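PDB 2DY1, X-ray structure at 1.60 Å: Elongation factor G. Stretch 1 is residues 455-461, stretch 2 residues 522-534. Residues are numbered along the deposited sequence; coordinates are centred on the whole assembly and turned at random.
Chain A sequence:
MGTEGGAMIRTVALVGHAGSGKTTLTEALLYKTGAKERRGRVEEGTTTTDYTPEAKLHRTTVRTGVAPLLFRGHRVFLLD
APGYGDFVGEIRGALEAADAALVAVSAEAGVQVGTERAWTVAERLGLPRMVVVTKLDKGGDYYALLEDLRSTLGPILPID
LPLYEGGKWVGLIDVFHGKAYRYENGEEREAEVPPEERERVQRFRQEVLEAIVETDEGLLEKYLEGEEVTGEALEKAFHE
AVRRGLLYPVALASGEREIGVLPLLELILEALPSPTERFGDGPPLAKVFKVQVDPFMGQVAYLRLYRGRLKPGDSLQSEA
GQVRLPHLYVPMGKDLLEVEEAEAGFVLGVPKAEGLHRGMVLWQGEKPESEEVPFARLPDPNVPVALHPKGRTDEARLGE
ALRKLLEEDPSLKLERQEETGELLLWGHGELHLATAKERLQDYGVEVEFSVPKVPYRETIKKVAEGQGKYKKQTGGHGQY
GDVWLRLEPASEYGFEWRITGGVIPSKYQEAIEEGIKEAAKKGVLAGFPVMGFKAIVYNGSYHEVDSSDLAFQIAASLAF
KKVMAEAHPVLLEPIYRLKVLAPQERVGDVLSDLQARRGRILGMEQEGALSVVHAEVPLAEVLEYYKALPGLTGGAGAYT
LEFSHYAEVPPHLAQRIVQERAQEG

Stretch 1 455-461: PYRETIK
Stretch 2, residues 522-534: KGVLAGFPVMGFK

How do the two backbones meet? Stretch 1 runs extended as a strand from Arg 457 to Ile 460, and a single parallel bridge joins Glu 458 to Val 530, their CA atoms 4.5 Å apart. Glu 458 N donates to Pro 529 O at 2.9 Å, and Met 531 N donates to Glu 458 O at 2.8 Å, so Glu 458 is held through both its amide and its carbonyl. Phi/psi is -139/162 at Glu 458, -100/140 at Val 530 and -142/-180 at Met 531; Gly 532 then turns to 64/45 before Phe 533 resumes an extended course.

What does the Glu 458 side chain do? With chi1 m, chi2 t and chi3 28°, it carries its carboxylate into the loop 523-528. OE1 accepts from Leu 525 N at 2.9 Å; OE2 accepts from Ala 526 N at 2.8 Å and Phe 528 N at 2.9 Å. Three backbone amides of the loop thus converge on the carboxylate of this buried residue. Gly 523 leaves it room: an ideal CB there would lie 2.0 Å from Glu 458 OE1, a clash. The loop is closed by Gly 523 N donating to Phe 528 O at 2.7 Å.

How do the aromatic residues pack? The CA-to-CB bond of Phe 528 (chi1 m, chi2 113°) points toward stretch 1, and Tyr 456 CB sits over the Phe 528 ring face, 3.5 Å from the ring centroid. The Tyr 456 ring (chi1 m, chi2 -72°) leads away, leaving the ring planes oblique at 57°.

What secures the far end? Thr 459 (chi1 t) donates from OG1 to Met 531 O at 2.6 Å. An ideal CB on Gly 532 would clash with that hydroxyl, 2.7 Å from Thr 459 OG1. Beyond it, Ile 460 (p, t) places CD1 3.8 Å from CB of Phe 533 (chi1 p), an apolar contact.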

# COMPACT_ATOMS: atom_id res chain seq x y z
N PRO A 455 7.31 -22.09 10.16
CA PRO A 455 6.75 -22.55 11.44
C PRO A 455 6.26 -23.99 11.36
O PRO A 455 5.05 -24.26 11.31
CB PRO A 455 5.63 -21.54 11.70
CG PRO A 455 5.15 -21.25 10.31
CD PRO A 455 6.43 -21.09 9.53
N TYR A 456 7.20 -24.93 11.35
CA TYR A 456 6.86 -26.35 11.31
C TYR A 456 6.15 -26.70 12.61
O TYR A 456 6.27 -26.01 13.62
CB TYR A 456 8.13 -27.20 11.19
CG TYR A 456 8.82 -27.08 9.86
CD1 TYR A 456 8.27 -27.66 8.72
CD2 TYR A 456 10.01 -26.36 9.74
CE1 TYR A 456 8.89 -27.52 7.47
CE2 TYR A 456 10.63 -26.22 8.50
CZ TYR A 456 10.07 -26.79 7.38
OH TYR A 456 10.68 -26.62 6.15
N ARG A 457 5.40 -27.79 12.58
CA ARG A 457 4.70 -28.23 13.77
C ARG A 457 4.79 -29.74 13.81
O ARG A 457 5.45 -30.35 12.97
CB ARG A 457 3.25 -27.75 13.75
CG ARG A 457 3.19 -26.24 13.88
CD ARG A 457 1.83 -25.72 14.24
NE ARG A 457 1.87 -24.26 14.33
CZ ARG A 457 0.80 -23.50 14.20
NH1 ARG A 457 -0.38 -24.06 14.01
NH2 ARG A 457 0.91 -22.18 14.23
N GLU A 458 4.17 -30.34 14.82
CA GLU A 458 4.20 -31.78 14.96
C GLU A 458 2.84 -32.30 15.38
O GLU A 458 2.00 -31.54 15.84
CB GLU A 458 5.22 -32.18 16.04
CG GLU A 458 6.65 -31.79 15.73
CD GLU A 458 7.60 -32.11 16.86
OE1 GLU A 458 7.32 -33.06 17.63
OE2 GLU A 458 8.64 -31.42 16.99
N THR A 459 2.63 -33.60 15.20
CA THR A 459 1.38 -34.22 15.62
C THR A 459 1.65 -35.70 15.85
O THR A 459 2.80 -36.15 15.76
CB THR A 459 0.25 -34.02 14.59
OG1 THR A 459 -1.01 -34.37 15.21
CG2 THR A 459 0.46 -34.88 13.35
N ILE A 460 0.61 -36.45 16.17
CA ILE A 460 0.77 -37.88 16.43
C ILE A 460 -0.07 -38.74 15.50
O ILE A 460 -1.12 -38.32 15.03
CB ILE A 460 0.41 -38.22 17.89
CG1 ILE A 460 -0.96 -37.65 18.25
CG2 ILE A 460 1.46 -37.66 18.83
CD1 ILE A 460 -1.46 -38.06 19.65
N LYS A 461 0.39 -39.97 15.25
CA LYS A 461 -0.32 -40.88 14.36
C LYS A 461 -1.03 -42.05 15.04
O LYS A 461 -1.88 -42.71 14.43
CB LYS A 461 0.64 -41.42 13.29
CG LYS A 461 0.96 -40.42 12.18
CD LYS A 461 1.75 -41.10 11.07
CE LYS A 461 1.87 -40.22 9.83
NZ LYS A 461 2.63 -40.90 8.73
N LYS A 522 6.68 -27.59 22.62
CA LYS A 522 7.89 -28.19 22.09
C LYS A 522 7.78 -29.70 21.91
O LYS A 522 8.03 -30.47 22.84
CB LYS A 522 9.07 -27.86 23.00
CG LYS A 522 9.46 -26.39 22.99
CD LYS A 522 10.68 -26.13 23.86
CE LYS A 522 11.12 -24.68 23.76
NZ LYS A 522 12.30 -24.39 24.64
N GLY A 523 7.41 -30.13 20.70
CA GLY A 523 7.26 -31.54 20.41
C GLY A 523 8.51 -32.38 20.53
O GLY A 523 9.64 -31.88 20.42
N VAL A 524 8.32 -33.68 20.74
CA VAL A 524 9.44 -34.60 20.90
C VAL A 524 10.18 -34.95 19.61
O VAL A 524 11.32 -35.40 19.66
CB VAL A 524 8.98 -35.93 21.57
CG1 VAL A 524 8.36 -35.65 22.93
CG2 VAL A 524 7.98 -36.65 20.68
N LEU A 525 9.54 -34.76 18.46
CA LEU A 525 10.18 -35.10 17.20
C LEU A 525 11.31 -34.16 16.82
O LEU A 525 12.42 -34.60 16.51
CB LEU A 525 9.15 -35.16 16.07
CG LEU A 525 9.67 -35.69 14.72
CD1 LEU A 525 10.50 -36.96 14.95
CD2 LEU A 525 8.49 -35.98 13.80
N ALA A 526 11.04 -32.86 16.84
CA ALA A 526 12.05 -31.88 16.47
C ALA A 526 11.87 -30.56 17.21
O ALA A 526 12.36 -29.52 16.77
CB ALA A 526 12.01 -31.66 14.96
N GLY A 527 11.13 -30.60 18.32
CA GLY A 527 10.93 -29.40 19.12
C GLY A 527 9.96 -28.32 18.63
O GLY A 527 10.00 -27.20 19.14
N PHE A 528 9.10 -28.64 17.68
CA PHE A 528 8.13 -27.66 17.16
C PHE A 528 6.80 -27.80 17.91
O PHE A 528 6.55 -28.83 18.53
CB PHE A 528 7.91 -27.90 15.67
CG PHE A 528 9.11 -27.60 14.82
CD1 PHE A 528 9.77 -28.62 14.15
CD2 PHE A 528 9.55 -26.29 14.66
CE1 PHE A 528 10.86 -28.34 13.31
CE2 PHE A 528 10.63 -26.00 13.83
CZ PHE A 528 11.28 -27.02 13.16
N PRO A 529 5.94 -26.75 17.86
CA PRO A 529 4.64 -26.84 18.55
C PRO A 529 3.85 -28.05 18.08
O PRO A 529 3.86 -28.38 16.89
CB PRO A 529 3.95 -25.52 18.16
CG PRO A 529 5.11 -24.58 18.01
CD PRO A 529 6.10 -25.43 17.23
N VAL A 530 3.17 -28.71 19.02
CA VAL A 530 2.39 -29.91 18.69
C VAL A 530 0.92 -29.59 18.56
O VAL A 530 0.37 -28.79 19.33
CB VAL A 530 2.55 -31.01 19.78
CG1 VAL A 530 1.93 -32.32 19.31
CG2 VAL A 530 4.03 -31.20 20.11
N MET A 531 0.28 -30.20 17.58
CA MET A 531 -1.14 -29.99 17.33
C MET A 531 -1.81 -31.30 16.91
O MET A 531 -1.16 -32.35 16.83
CB MET A 531 -1.34 -28.94 16.22
CG MET A 531 -0.70 -29.31 14.88
SD MET A 531 -1.08 -28.10 13.55
CE MET A 531 -1.49 -26.72 14.50
N GLY A 532 -3.10 -31.23 16.66
CA GLY A 532 -3.84 -32.40 16.22
C GLY A 532 -3.91 -33.56 17.19
O GLY A 532 -3.71 -34.71 16.81
N PHE A 533 -4.21 -33.26 18.46
CA PHE A 533 -4.34 -34.33 19.45
C PHE A 533 -5.39 -34.01 20.48
O PHE A 533 -5.66 -32.84 20.78
CB PHE A 533 -3.02 -34.60 20.19
CG PHE A 533 -2.55 -33.46 21.04
CD1 PHE A 533 -1.67 -32.50 20.52
CD2 PHE A 533 -2.99 -33.32 22.35
CE1 PHE A 533 -1.24 -31.43 21.31
CE2 PHE A 533 -2.57 -32.25 23.14
CZ PHE A 533 -1.68 -31.31 22.62
N LYS A 534 -5.98 -35.07 21.03
CA LYS A 534 -6.96 -34.94 22.09
C LYS A 534 -6.21 -35.47 23.30
O LYS A 534 -5.55 -36.51 23.22
CB LYS A 534 -8.19 -35.82 21.80
CG LYS A 534 -9.26 -35.74 22.88
CD LYS A 534 -10.45 -36.65 22.56
CE LYS A 534 -11.13 -36.26 21.26
NZ LYS A 534 -12.33 -37.11 20.98